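Local coordinates for protein glycosyl hydrolase, family 38 (Enterococcus faecalis, PDB 5KBP) that probably hydrolyses alpha-mannosidic linkages in carbohydrates, as a metal-binding glycoside hydrolase of family 38, at residues Val9-Trp21 with Ser51-Asp63. Residues are numbered along the deposited sequence; the frame is centred on the assembly and turned at random.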
ATOM      1  N   VAL A   9     -28.041  35.536   9.342  1.00 49.77           N
ATOM      2  CA  VAL A   9     -27.267  34.826   8.332  1.00 48.14           C
ATOM      3  C   VAL A   9     -26.131  34.109   9.046  1.00 51.60           C
ATOM      4  O   VAL A   9     -25.192  34.750   9.536  1.00 53.72           O
ATOM      5  CB  VAL A   9     -26.735  35.778   7.253  1.00 49.04           C
ATOM      6  CG1 VAL A   9     -26.026  35.000   6.169  1.00 49.56           C
ATOM      7  CG2 VAL A   9     -27.872  36.604   6.666  1.00 51.07           C
ATOM      8  N   TYR A  10     -26.212  32.781   9.112  1.00 54.67           N
ATOM      9  CA  TYR A  10     -25.233  31.961   9.817  1.00 43.28           C
ATOM     10  C   TYR A  10     -24.193  31.470   8.817  1.00 53.34           C
ATOM     11  O   TYR A  10     -24.502  30.669   7.927  1.00 55.85           O
ATOM     12  CB  TYR A  10     -25.914  30.791  10.524  1.00 42.48           C
ATOM     13  CG  TYR A  10     -26.901  31.215  11.590  1.00 48.52           C
ATOM     14  CD1 TYR A  10     -28.197  31.583  11.256  1.00 45.15           C
ATOM     15  CD2 TYR A  10     -26.536  31.249  12.930  1.00 48.85           C
ATOM     16  CE1 TYR A  10     -29.101  31.973  12.222  1.00 48.88           C
ATOM     17  CE2 TYR A  10     -27.435  31.636  13.905  1.00 45.40           C
ATOM     18  CZ  TYR A  10     -28.717  31.997  13.544  1.00 49.90           C
ATOM     19  OH  TYR A  10     -29.619  32.384  14.509  1.00 55.50           O
ATOM     20  N   ILE A  11     -22.961  31.942   8.968  1.00 44.24           N
ATOM     21  CA  ILE A  11     -21.864  31.611   8.065  1.00 40.86           C
ATOM     22  C   ILE A  11     -20.990  30.569   8.754  1.00 44.36           C
ATOM     23  O   ILE A  11     -20.329  30.860   9.757  1.00 52.06           O
ATOM     24  CB  ILE A  11     -21.063  32.860   7.683  1.00 44.76           C
ATOM     25  CG1 ILE A  11     -21.985  33.878   7.009  1.00 47.34           C
ATOM     26  CG2 ILE A  11     -19.903  32.490   6.772  1.00 47.50           C
ATOM     27  CD1 ILE A  11     -21.445  35.284   6.997  1.00 45.31           C
ATOM     28  N   VAL A  12     -20.983  29.354   8.215  1.00 44.11           N
ATOM     29  CA  VAL A  12     -20.231  28.237   8.776  1.00 36.62           C
ATOM     30  C   VAL A  12     -19.054  27.958   7.853  1.00 35.87           C
ATOM     31  O   VAL A  12     -19.233  27.462   6.733  1.00 48.60           O
ATOM     32  CB  VAL A  12     -21.108  26.990   8.951  1.00 35.86           C
ATOM     33  CG1 VAL A  12     -20.268  25.807   9.417  1.00 38.05           C
ATOM     34  CG2 VAL A  12     -22.237  27.269   9.934  1.00 36.74           C
ATOM     35  N   SER A  13     -17.847  28.275   8.318  1.00 35.83           N
ATOM     36  CA  SER A  13     -16.642  27.968   7.564  1.00 43.22           C
ATOM     37  C   SER A  13     -16.317  26.483   7.672  1.00 46.67           C
ATOM     38  O   SER A  13     -16.461  25.877   8.738  1.00 47.59           O
ATOM     39  CB  SER A  13     -15.467  28.806   8.067  1.00 35.82           C
ATOM     40  OG  SER A  13     -15.701  30.186   7.849  1.00 54.14           O
ATOM     41  N   HIS A  14     -15.880  25.901   6.561  1.00 46.55           N
ATOM     42  CA  HIS A  14     -15.619  24.469   6.495  1.00 41.72           C
ATOM     43  C   HIS A  14     -14.735  24.196   5.287  1.00 43.70           C
ATOM     44  O   HIS A  14     -14.321  25.112   4.571  1.00 43.78           O
ATOM     45  CB  HIS A  14     -16.921  23.674   6.396  1.00 39.50           C
ATOM     46  CG  HIS A  14     -17.517  23.676   5.023  1.00 50.28           C
ATOM     47  ND1 HIS A  14     -17.293  22.666   4.113  1.00 51.62           N
ATOM     48  CD2 HIS A  14     -18.309  24.578   4.396  1.00 53.82           C
ATOM     49  CE1 HIS A  14     -17.931  22.939   2.989  1.00 50.58           C
ATOM     50  NE2 HIS A  14     -18.557  24.093   3.135  1.00 54.07           N
ATOM     51  N   SER A  15     -14.454  22.915   5.065  1.00 45.00           N
ATOM     52  CA  SER A  15     -13.794  22.475   3.839  1.00 47.47           C
ATOM     53  C   SER A  15     -14.124  21.001   3.651  1.00 44.10           C
ATOM     54  O   SER A  15     -13.674  20.163   4.440  1.00 54.57           O
ATOM     55  CB  SER A  15     -12.287  22.700   3.910  1.00 50.97           C
ATOM     56  OG  SER A  15     -11.675  22.389   2.670  1.00 46.97           O
ATOM     57  N   HIS A  16     -14.919  20.692   2.629  1.00 47.66           N
ATOM     58  CA  HIS A  16     -15.232  19.305   2.303  1.00 46.99           C
ATOM     59  C   HIS A  16     -13.980  18.641   1.747  1.00 49.71           C
ATOM     60  O   HIS A  16     -13.573  18.916   0.615  1.00 52.10           O
ATOM     61  CB  HIS A  16     -16.380  19.239   1.301  1.00 46.18           C
ATOM     62  CG  HIS A  16     -16.811  17.844   0.971  1.00 62.87           C
ATOM     63  ND1 HIS A  16     -16.589  17.267  -0.260  1.00 65.68           N
ATOM     64  CD2 HIS A  16     -17.445  16.909   1.717  1.00 62.28           C
ATOM     65  CE1 HIS A  16     -17.071  16.037  -0.260  1.00 67.26           C
ATOM     66  NE2 HIS A  16     -17.595  15.795   0.928  1.00 66.39           N
ATOM     67  N   TRP A  17     -13.366  17.768   2.538  1.00 47.57           N
ATOM     68  CA  TRP A  17     -12.041  17.239   2.229  1.00 50.79           C
ATOM     69  C   TRP A  17     -12.142  15.769   1.831  1.00 49.83           C
ATOM     70  O   TRP A  17     -12.131  14.876   2.680  1.00 45.66           O
ATOM     71  CB  TRP A  17     -11.098  17.417   3.403  1.00 48.79           C
ATOM     72  CG  TRP A  17      -9.689  17.249   2.989  1.00 47.39           C
ATOM     73  CD1 TRP A  17      -8.939  16.112   3.066  1.00 48.05           C
ATOM     74  CD2 TRP A  17      -8.855  18.242   2.385  1.00 43.77           C
ATOM     75  NE1 TRP A  17      -7.682  16.342   2.564  1.00 54.46           N
ATOM     76  CE2 TRP A  17      -7.606  17.643   2.138  1.00 39.30           C
ATOM     77  CE3 TRP A  17      -9.042  19.584   2.037  1.00 35.65           C
ATOM     78  CZ2 TRP A  17      -6.550  18.337   1.558  1.00 39.13           C
ATOM     79  CZ3 TRP A  17      -7.988  20.272   1.463  1.00 38.85           C
ATOM     80  CH2 TRP A  17      -6.759  19.648   1.230  1.00 43.97           C
ATOM     81  N   ASP A  18     -12.224  15.526   0.526  1.00 52.50           N
ATOM     82  CA  ASP A  18     -12.073  14.174   0.010  1.00 49.08           C
ATOM     83  C   ASP A  18     -10.650  13.699   0.269  1.00 50.71           C
ATOM     84  O   ASP A  18      -9.688  14.295  -0.226  1.00 56.61           O
ATOM     85  CB  ASP A  18     -12.397  14.137  -1.484  1.00 64.88           C
ATOM     86  CG  ASP A  18     -13.791  14.650  -1.788  1.00 73.28           C
ATOM     87  OD1 ASP A  18     -14.758  13.884  -1.599  1.00 70.96           O
ATOM     88  OD2 ASP A  18     -13.921  15.815  -2.218  1.00 77.06           O
ATOM     89  N   ARG A  19     -10.521  12.630   1.058  1.00 49.24           N
ATOM     90  CA  ARG A  19      -9.206  12.195   1.521  1.00 43.85           C
ATOM     91  C   ARG A  19      -8.303  11.810   0.355  1.00 43.51           C
ATOM     92  O   ARG A  19      -7.091  12.064   0.385  1.00 41.78           O
ATOM     93  CB  ARG A  19      -9.365  11.028   2.496  1.00 47.23           C
ATOM     94  CG  ARG A  19      -8.133  10.723   3.327  1.00 48.34           C
ATOM     95  CD  ARG A  19      -8.500   9.853   4.519  1.00 39.31           C
ATOM     96  NE  ARG A  19      -7.339   9.513   5.335  1.00 47.42           N
ATOM     97  CZ  ARG A  19      -6.606   8.418   5.170  1.00 56.93           C
ATOM     98  NH1 ARG A  19      -6.911   7.550   4.214  1.00 61.74           N
ATOM     99  NH2 ARG A  19      -5.568   8.189   5.961  1.00 52.48           N
ATOM    100  N   GLU A  20      -8.873  11.202  -0.681  1.00 39.89           N
ATOM    101  CA  GLU A  20      -8.128  10.852  -1.883  1.00 38.02           C
ATOM    102  C   GLU A  20      -9.096  10.827  -3.054  1.00 45.03           C
ATOM    103  O   GLU A  20     -10.182  10.250  -2.949  1.00 55.63           O
ATOM    104  CB  GLU A  20      -7.426   9.499  -1.725  1.00 34.81           C
ATOM    105  CG  GLU A  20      -8.264   8.445  -1.021  1.00 41.13           C
ATOM    106  CD  GLU A  20      -7.460   7.215  -0.649  1.00 48.87           C
ATOM    107  OE1 GLU A  20      -8.071   6.194  -0.270  1.00 36.03           O
ATOM    108  OE2 GLU A  20      -6.215   7.268  -0.736  1.00 55.69           O
ATOM    109  N   TRP A  21      -8.703  11.458  -4.162  1.00 39.92           N
ATOM    110  CA  TRP A  21      -9.583  11.568  -5.318  1.00 45.80           C
ATOM    111  C   TRP A  21      -8.791  11.650  -6.619  1.00 46.23           C
ATOM    112  O   TRP A  21      -8.257  10.639  -7.088  1.00 51.23           O
ATOM    113  CB  TRP A  21     -10.497  12.788  -5.173  1.00 45.70           C
ATOM    114  CG  TRP A  21     -11.630  12.818  -6.156  1.00 50.66           C
ATOM    115  CD1 TRP A  21     -12.041  11.801  -6.967  1.00 49.60           C
ATOM    116  CD2 TRP A  21     -12.495  13.926  -6.433  1.00 52.92           C
ATOM    117  NE1 TRP A  21     -13.110  12.205  -7.730  1.00 47.09           N
ATOM    118  CE2 TRP A  21     -13.408  13.505  -7.420  1.00 50.96           C
ATOM    119  CE3 TRP A  21     -12.589  15.231  -5.940  1.00 50.95           C
ATOM    120  CZ2 TRP A  21     -14.399  14.345  -7.925  1.00 41.99           C
ATOM    121  CZ3 TRP A  21     -13.572  16.061  -6.442  1.00 48.45           C
ATOM    122  CH2 TRP A  21     -14.465  15.615  -7.424  1.00 45.59           C
ATOM    123  N   SER A  51     -15.507  29.495  14.620  1.00 42.17           N
ATOM    124  CA  SER A  51     -15.134  28.088  14.594  1.00 36.82           C
ATOM    125  C   SER A  51     -14.925  27.655  13.150  1.00 44.39           C
ATOM    126  O   SER A  51     -15.164  28.414  12.208  1.00 44.66           O
ATOM    127  CB  SER A  51     -16.195  27.218  15.275  1.00 44.64           C
ATOM    128  OG  SER A  51     -17.460  27.390  14.659  1.00 47.00           O
ATOM    129  N   PHE A  52     -14.471  26.413  12.994  1.00 40.62           N
ATOM    130  CA  PHE A  52     -14.268  25.795  11.690  1.00 36.86           C
ATOM    131  C   PHE A  52     -14.776  24.364  11.758  1.00 44.07           C
ATOM    132  O   PHE A  52     -14.343  23.590  12.616  1.00 47.50           O
ATOM    133  CB  PHE A  52     -12.789  25.819  11.288  1.00 38.71           C
ATOM    134  CG  PHE A  52     -12.530  25.348   9.883  1.00 39.88           C
ATOM    135  CD1 PHE A  52     -12.627  26.227   8.814  1.00 47.71           C
ATOM    136  CD2 PHE A  52     -12.174  24.033   9.630  1.00 37.30           C
ATOM    137  CE1 PHE A  52     -12.384  25.798   7.520  1.00 40.21           C
ATOM    138  CE2 PHE A  52     -11.931  23.600   8.338  1.00 40.45           C
ATOM    139  CZ  PHE A  52     -12.035  24.483   7.284  1.00 39.90           C
ATOM    140  N   HIS A  53     -15.694  24.015  10.863  1.00 42.59           N
ATOM    141  CA  HIS A  53     -16.284  22.683  10.847  1.00 42.30           C
ATOM    142  C   HIS A  53     -15.368  21.740  10.077  1.00 42.31           C
ATOM    143  O   HIS A  53     -15.142  21.926   8.876  1.00 39.74           O
ATOM    144  CB  HIS A  53     -17.676  22.718  10.223  1.00 46.57           C
ATOM    145  CG  HIS A  53     -18.453  21.455  10.417  1.00 49.86           C
ATOM    146  ND1 HIS A  53     -18.643  20.537   9.407  1.00 47.91           N
ATOM    147  CD2 HIS A  53     -19.088  20.957  11.504  1.00 44.70           C
ATOM    148  CE1 HIS A  53     -19.364  19.528   9.864  1.00 50.35           C
ATOM    149  NE2 HIS A  53     -19.647  19.758  11.133  1.00 54.04           N
ATOM    150  N   LEU A  54     -14.855  20.721  10.762  1.00 44.98           N
ATOM    151  CA  LEU A  54     -13.837  19.838  10.195  1.00 38.55           C
ATOM    152  C   LEU A  54     -14.452  18.683   9.409  1.00 41.51           C
ATOM    153  O   LEU A  54     -14.085  17.521   9.578  1.00 43.68           O
ATOM    154  CB  LEU A  54     -12.925  19.322  11.301  1.00 39.91           C
ATOM    155  CG  LEU A  54     -11.485  19.045  10.868  1.00 52.98           C
ATOM    156  CD1 LEU A  54     -10.858  20.305  10.280  1.00 35.95           C
ATOM    157  CD2 LEU A  54     -10.663  18.513  12.033  1.00 48.92           C
ATOM    158  N   ASP A  55     -15.408  19.010   8.540  1.00 40.44           N
ATOM    159  CA  ASP A  55     -15.944  18.090   7.538  1.00 37.67           C
ATOM    160  C   ASP A  55     -16.574  16.840   8.150  1.00 46.34           C
ATOM    161  O   ASP A  55     -16.674  15.805   7.485  1.00 53.52           O
ATOM    162  CB  ASP A  55     -14.858  17.699   6.528  1.00 45.80           C
ATOM    163  CG  ASP A  55     -15.432  17.270   5.194  1.00 52.96           C
ATOM    164  OD1 ASP A  55     -16.576  17.662   4.889  1.00 52.25           O
ATOM    165  OD2 ASP A  55     -14.738  16.547   4.448  1.00 54.57           O
ATOM    166  N   GLY A  56     -17.000  16.906   9.410  1.00 42.80           N
ATOM    167  CA  GLY A  56     -17.726  15.805  10.014  1.00 34.93           C
ATOM    168  C   GLY A  56     -16.946  14.527  10.230  1.00 44.69           C
ATOM    169  O   GLY A  56     -17.549  13.506  10.575  1.00 46.50           O
ATOM    170  N   GLN A  57     -15.626  14.546  10.056  1.00 45.76           N
ATOM    171  CA  GLN A  57     -14.802  13.348  10.158  1.00 48.38           C
ATOM    172  C   GLN A  57     -13.623  13.613  11.082  1.00 53.67           C
ATOM    173  O   GLN A  57     -12.938  14.631  10.944  1.00 60.76           O
ATOM    174  CB  GLN A  57     -14.310  12.910   8.774  1.00 41.11           C
ATOM    175  CG  GLN A  57     -13.852  14.061   7.896  1.00 40.25           C
ATOM    176  CD  GLN A  57     -13.268  13.595   6.580  1.00 47.57           C
ATOM    177  OE1 GLN A  57     -12.673  12.522   6.497  1.00 54.61           O
ATOM    178  NE2 GLN A  57     -13.441  14.399   5.539  1.00 42.88           N
ATOM    179  N   THR A  58     -13.386  12.691  12.016  1.00 47.74           N
ATOM    180  CA  THR A  58     -12.303  12.831  12.983  1.00 41.07           C
ATOM    181  C   THR A  58     -10.951  12.384  12.439  1.00 43.69           C
ATOM    182  O   THR A  58      -9.924  12.702  13.051  1.00 41.32           O
ATOM    183  CB  THR A  58     -12.620  12.032  14.250  1.00 37.77           C
ATOM    184  OG1 THR A  58     -12.729  10.642  13.922  1.00 44.10           O
ATOM    185  CG2 THR A  58     -13.928  12.500  14.871  1.00 36.68           C
ATOM    186  N   ILE A  59     -10.920  11.658  11.316  1.00 40.61           N
ATOM    187  CA  ILE A  59      -9.651  11.173  10.782  1.00 39.23           C
ATOM    188  C   ILE A  59      -8.764  12.317  10.306  1.00 45.66           C
ATOM    189  O   ILE A  59      -7.553  12.130  10.141  1.00 46.34           O
ATOM    190  CB  ILE A  59      -9.896  10.164   9.642  1.00 45.77           C
ATOM    191  CG1 ILE A  59      -8.663   9.281   9.432  1.00 40.63           C
ATOM    192  CG2 ILE A  59     -10.257  10.885   8.352  1.00 27.47           C
ATOM    193  CD1 ILE A  59      -8.810   8.288   8.299  1.00 38.35           C
ATOM    194  N   ILE A  60      -9.335  13.504  10.083  1.00 42.20           N
ATOM    195  CA  ILE A  60      -8.531  14.662   9.700  1.00 31.93           C
ATOM    196  C   ILE A  60      -7.544  15.010  10.806  1.00 39.82           C
ATOM    197  O   ILE A  60      -6.391  15.371  10.542  1.00 43.48           O
ATOM    198  CB  ILE A  60      -9.446  15.853   9.354  1.00 38.70           C
ATOM    199  CG1 ILE A  60     -10.277  15.543   8.106  1.00 33.74           C
ATOM    200  CG2 ILE A  60      -8.634  17.129   9.163  1.00 37.53           C
ATOM    201  CD1 ILE A  60     -11.211  16.661   7.701  1.00 35.13           C
ATOM    202  N   LEU A  61      -7.977  14.891  12.065  1.00 42.23           N
ATOM    203  CA  LEU A  61      -7.069  15.122  13.184  1.00 43.44           C
ATOM    204  C   LEU A  61      -5.928  14.111  13.181  1.00 45.57           C
ATOM    205  O   LEU A  61      -4.768  14.472  13.411  1.00 42.51           O
ATOM    206  CB  LEU A  61      -7.840  15.053  14.504  1.00 39.61           C
ATOM    207  CG  LEU A  61      -9.048  15.977  14.667  1.00 36.95           C
ATOM    208  CD1 LEU A  61      -9.861  15.578  15.884  1.00 51.62           C
ATOM    209  CD2 LEU A  61      -8.596  17.422  14.783  1.00 30.64           C
ATOM    210  N   ASP A  62      -6.241  12.839  12.921  1.00 41.07           N
ATOM    211  CA  ASP A  62      -5.207  11.809  12.896  1.00 43.15           C
ATOM    212  C   ASP A  62      -4.242  12.020  11.737  1.00 45.95           C
ATOM    213  O   ASP A  62      -3.022  11.903  11.909  1.00 47.74           O
ATOM    214  CB  ASP A  62      -5.850  10.424  12.812  1.00 49.64           C
ATOM    215  CG  ASP A  62      -6.705  10.104  14.021  1.00 62.12           C
ATOM    216  OD1 ASP A  62      -6.441  10.672  15.101  1.00 66.13           O
ATOM    217  OD2 ASP A  62      -7.637   9.284  13.892  1.00 62.34           O
ATOM    218  N   ASP A  63      -4.769  12.330  10.549  1.00 40.29           N
ATOM    219  CA  ASP A  63      -3.911  12.523   9.386  1.00 41.39           C
ATOM    220  C   ASP A  63      -3.003  13.734   9.548  1.00 38.82           C
ATOM    221  O   ASP A  63      -1.900  13.759   8.992  1.00 45.12           O
ATOM    222  CB  ASP A  63      -4.760  12.667   8.123  1.00 39.35           C
ATOM    223  CG  ASP A  63      -5.556  11.415   7.808  1.00 55.00           C
ATOM    224  OD1 ASP A  63      -5.129  10.318   8.225  1.00 55.68           O
ATOM    225  OD2 ASP A  63      -6.604  11.527   7.138  1.00 49.84           O
TER
HETATM  226  O   HOH W   1     -17.695  28.399  11.162  1.00 43.46           O
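Chi1 of Asp-55 (-155°) swings CG away from its own N and sets the carboxylate against the backbone of His-16 and Trp-17, and the straight run from CG to NE brings the Arg-19 guanidinium up to Asp-63. Two donors reach Asp-55 OD2 from opposite faces of the carboxylate: Trp-17 N at 2.6 Å and, from its own segment, Gln-57 NE2 at 2.7 Å. The same Gln-57 NE2 also donates to Trp-17 O, 3.2 Å away, so one amide links the carboxylate to the backbone it binds, though both amide bonds are bent. Asp-55 OD1 lies 3.4 Å from His-16 CD2, its carboxylate nearly perpendicular to the imidazole; this buried oxygen has no hydrogen-bond partner in the model.

Arg-19 holds Asp-63 side-on, NE to OD2 at 2.8 Å and NH2 to OD1 at 3.1 Å. Both oxygens lie close to the guanidinium plane, which is turned 38° from the carboxylate, while Ile-59 CD1 packs over one guanidinium face. Nearer the strand 9-13, His-53 N donates almost straight (174°) to Ser-13 O at 2.9 Å, and a water links Ser-13 N to Ser-51 O. The Phe-52 ring receives His-14 CA over one face, a CH-pi contact 4.0 Å from the centroid.

Beyond the contact, His-16 ND1 bonds Asp-234 and Ser-13 OG bonds Asn-231. In the family 38 N-terminal domain, segment 9-21 leaves the central strand of the parallel sheet 226-231, 7-13 and 256-260 as a loop and passes along the type I' turn 54-57, which connects strand 52-53, paired with 84-85, to helix 59-65, while Trp-17 packs on helix 25-45.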